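Local coordinates for Lmo2241 protein (Listeria monocytogenes, PDB 4HAM) that probably binds DNA as a winged helix-turn-helix transcription regulator of the GntR family, at residues E25-Q33 and D125-E133. Numbering follows the deposited sequence. Where two conformers were deposited one is given.
Sequences EQVVKGVLQ and DIIGGDVVE
Lys29 NZ is gripped by two oxygens, roughly at right angles: Ile126 O of the C-terminal helix 112-127 and Glu25 OE2 one turn back in its own helix. Lys29 NZ lies 2.8 Å from Ile126 O and 2.8 Å from Glu25 OE2, the latter a salt bridge. The contact joins the first helix of the GntR-type winged helix-turn-helix domain, 15-29, to the end of the helical C-terminal part and its tail. The ammonium sits above the Ile126 carbonyl plane, at a C=O...N angle of 117°. It also meets the Glu25 carboxylate from above. A bend at chi4 (-54°) turns NZ back toward these oxygens. In one of two Asp125 conformers, Asp125 OD2 is 4.1 Å from Glu25 OE2, a like-charge approach probably eased by Lys29 and by Lys99 of the second subunit, which forms a salt bridge with Asp125. Nearby, Val28 CG1 packs on Ile126 CG2, while Leu103 and Val106 of the second subunit cover the same apolar patch. Helix 15-29 ends in a Schellman motif with Gly30 at positive phi. Past it, Val31 CG2 touches Val131 CG2 at 3.9 Å. One water donates to Lys29 O and accepts from Val131 N, 3.2 Å from each atom.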
loop_
_atom_site.group_PDB
_atom_site.type_symbol
_atom_site.label_atom_id
_atom_site.label_comp_id
_atom_site.label_asym_id
_atom_site.label_seq_id
_atom_site.Cartn_x
_atom_site.Cartn_y
_atom_site.Cartn_z
ATOM N N GLU A 25 5.642 0.188 -14.726
ATOM C CA GLU A 25 7.081 0.103 -14.445
ATOM C C GLU A 25 7.907 0.160 -15.728
ATOM O O GLU A 25 8.969 0.776 -15.773
ATOM C CB GLU A 25 7.405 -1.193 -13.675
ATOM C CG GLU A 25 8.812 -1.203 -13.065
ATOM C CD GLU A 25 9.178 -2.551 -12.456
ATOM O OE1 GLU A 25 8.298 -3.438 -12.375
ATOM O OE2 GLU A 25 10.342 -2.712 -12.046
ATOM N N GLN A 26 7.423 -0.490 -16.775
ATOM C CA GLN A 26 8.126 -0.443 -18.061
ATOM C C GLN A 26 8.119 0.954 -18.670
ATOM O O GLN A 26 9.076 1.350 -19.337
ATOM C CB GLN A 26 7.540 -1.449 -19.037
ATOM C CG GLN A 26 7.925 -2.870 -18.710
ATOM C CD GLN A 26 7.369 -3.848 -19.694
ATOM O OE1 GLN A 26 6.823 -3.461 -20.732
ATOM N NE2 GLN A 26 7.489 -5.127 -19.379
ATOM N N VAL A 27 7.042 1.701 -18.445
ATOM C CA VAL A 27 7.022 3.097 -18.847
ATOM C C VAL A 27 8.054 3.869 -18.039
ATOM O O VAL A 27 8.841 4.630 -18.606
ATOM C CB VAL A 27 5.621 3.745 -18.693
ATOM C CG1 VAL A 27 5.696 5.243 -18.930
ATOM C CG2 VAL A 27 4.632 3.096 -19.639
ATOM N N VAL A 28 8.076 3.658 -16.724
ATOM C CA VAL A 28 9.075 4.323 -15.884
ATOM C C VAL A 28 10.506 4.035 -16.347
ATOM O O VAL A 28 11.342 4.933 -16.382
ATOM C CB VAL A 28 8.914 3.950 -14.395
ATOM C CG1 VAL A 28 10.132 4.400 -13.593
ATOM C CG2 VAL A 28 7.628 4.569 -13.839
ATOM N N LYS A 29 10.776 2.784 -16.716
ATOM C CA LYS A 29 12.093 2.380 -17.200
ATOM C C LYS A 29 12.466 2.958 -18.554
ATOM O O LYS A 29 13.636 2.938 -18.930
ATOM C CB LYS A 29 12.181 0.857 -17.334
ATOM C CG LYS A 29 12.189 0.099 -16.020
ATOM C CD LYS A 29 12.274 -1.399 -16.280
ATOM C CE LYS A 29 11.729 -2.201 -15.097
ATOM N NZ LYS A 29 12.386 -1.820 -13.817
ATOM N N GLY A 30 11.477 3.425 -19.308
ATOM C CA GLY A 30 11.742 3.864 -20.672
ATOM C C GLY A 30 11.734 2.715 -21.670
ATOM O O GLY A 30 12.014 2.904 -22.854
ATOM N N VAL A 31 11.391 1.519 -21.200
ATOM C CA VAL A 31 11.268 0.374 -22.087
ATOM C C VAL A 31 10.061 0.597 -22.977
ATOM O O VAL A 31 10.077 0.239 -24.157
ATOM C CB VAL A 31 11.122 -0.951 -21.308
ATOM C CG1 VAL A 31 10.607 -2.061 -22.212
ATOM C CG2 VAL A 31 12.459 -1.328 -20.673
ATOM N N LEU A 32 9.019 1.187 -22.394
ATOM C CA LEU A 32 7.871 1.688 -23.155
ATOM C C LEU A 32 7.928 3.219 -23.189
ATOM O O LEU A 32 8.138 3.868 -22.162
ATOM C CB LEU A 32 6.560 1.203 -22.536
ATOM C CG LEU A 32 6.249 -0.286 -22.702
ATOM C CD1 LEU A 32 5.066 -0.719 -21.809
ATOM C CD2 LEU A 32 5.952 -0.572 -24.167
ATOM N N GLN A 33 7.761 3.793 -24.376
ATOM C CA GLN A 33 7.876 5.238 -24.553
ATOM C C GLN A 33 6.522 5.815 -24.940
ATOM O O GLN A 33 5.697 5.110 -25.496
ATOM C CB GLN A 33 8.866 5.541 -25.676
ATOM C CG GLN A 33 10.290 5.084 -25.406
ATOM C CD GLN A 33 11.214 5.379 -26.570
ATOM O OE1 GLN A 33 11.045 4.839 -27.670
ATOM N NE2 GLN A 33 12.190 6.254 -26.342
ATOM N N ASP A 125 15.424 -0.543 -8.395
ATOM C CA ASP A 125 14.919 -1.696 -9.133
ATOM C C ASP A 125 13.843 -1.262 -10.136
ATOM O O ASP A 125 13.728 -1.820 -11.225
ATOM C CB ASP A 125 14.360 -2.741 -8.170
ATOM C CG ASP A 125 13.829 -3.968 -8.883
ATOM O OD1 ASP A 125 14.638 -4.804 -9.334
ATOM O OD2 ASP A 125 12.595 -4.104 -8.981
ATOM N N ILE A 126 13.067 -0.256 -9.760
ATOM C CA ILE A 126 12.028 0.277 -10.629
ATOM C C ILE A 126 12.629 1.039 -11.807
ATOM O O ILE A 126 12.258 0.806 -12.957
ATOM C CB ILE A 126 11.062 1.156 -9.809
ATOM C CG1 ILE A 126 10.168 0.255 -8.965
ATOM C CG2 ILE A 126 10.230 2.073 -10.713
ATOM C CD1 ILE A 126 9.556 0.940 -7.750
ATOM N N ILE A 127 13.586 1.916 -11.520
ATOM C CA ILE A 127 14.252 2.702 -12.560
ATOM C C ILE A 127 15.040 1.823 -13.518
ATOM O O ILE A 127 15.142 2.107 -14.714
ATOM C CB ILE A 127 15.141 3.802 -11.937
ATOM C CG1 ILE A 127 14.256 4.800 -11.193
ATOM C CG2 ILE A 127 15.973 4.498 -12.992
ATOM C CD1 ILE A 127 15.013 5.728 -10.250
ATOM N N GLY A 128 15.585 0.729 -13.002
ATOM C CA GLY A 128 16.229 -0.247 -13.857
ATOM C C GLY A 128 17.548 0.210 -14.459
ATOM O O GLY A 128 18.277 1.002 -13.874
ATOM N N GLY A 129 17.851 -0.299 -15.643
ATOM C CA GLY A 129 19.058 0.089 -16.344
ATOM C C GLY A 129 18.811 1.245 -17.294
ATOM O O GLY A 129 18.333 2.305 -16.896
ATOM N N ASP A 130 19.134 1.042 -18.563
ATOM C CA ASP A 130 18.994 2.105 -19.550
ATOM C C ASP A 130 18.682 1.515 -20.920
ATOM O O ASP A 130 19.293 0.540 -21.330
ATOM C CB ASP A 130 20.284 2.934 -19.610
ATOM C CG ASP A 130 20.233 4.035 -20.656
ATOM O OD1 ASP A 130 19.271 4.836 -20.647
ATOM O OD2 ASP A 130 21.168 4.114 -21.485
ATOM N N VAL A 131 17.723 2.116 -21.615
ATOM C CA VAL A 131 17.356 1.687 -22.961
ATOM C C VAL A 131 17.526 2.828 -23.958
ATOM O O VAL A 131 17.041 3.930 -23.728
ATOM C CB VAL A 131 15.903 1.201 -23.012
ATOM C CG1 VAL A 131 15.458 1.031 -24.449
ATOM C CG2 VAL A 131 15.770 -0.095 -22.251
ATOM N N VAL A 132 18.235 2.565 -25.054
ATOM C CA VAL A 132 18.438 3.567 -26.094
ATOM C C VAL A 132 18.148 2.979 -27.465
ATOM O O VAL A 132 17.907 1.780 -27.602
ATOM C CB VAL A 132 19.890 4.095 -26.116
ATOM C CG1 VAL A 132 19.928 5.581 -26.483
ATOM C CG2 VAL A 132 20.545 3.880 -24.786
ATOM N N GLU A 133 18.178 3.844 -28.476
ATOM C CA GLU A 133 18.046 3.440 -29.866
ATOM C C GLU A 133 19.007 4.246 -30.736
ATOM O O GLU A 133 18.919 5.470 -30.802
ATOM C CB GLU A 133 16.602 3.621 -30.335
ATOM C CG GLU A 133 15.724 2.415 -30.049
ATOM C CD GLU A 133 14.490 2.749 -29.238
ATOM O OE1 GLU A 133 13.953 3.864 -29.403
ATOM O OE2 GLU A 133 14.060 1.891 -28.438
HETATM O O HOH W 1 15.710 1.378 -18.088
HETATM O O HOH W 2 15.991 4.523 -20.386
#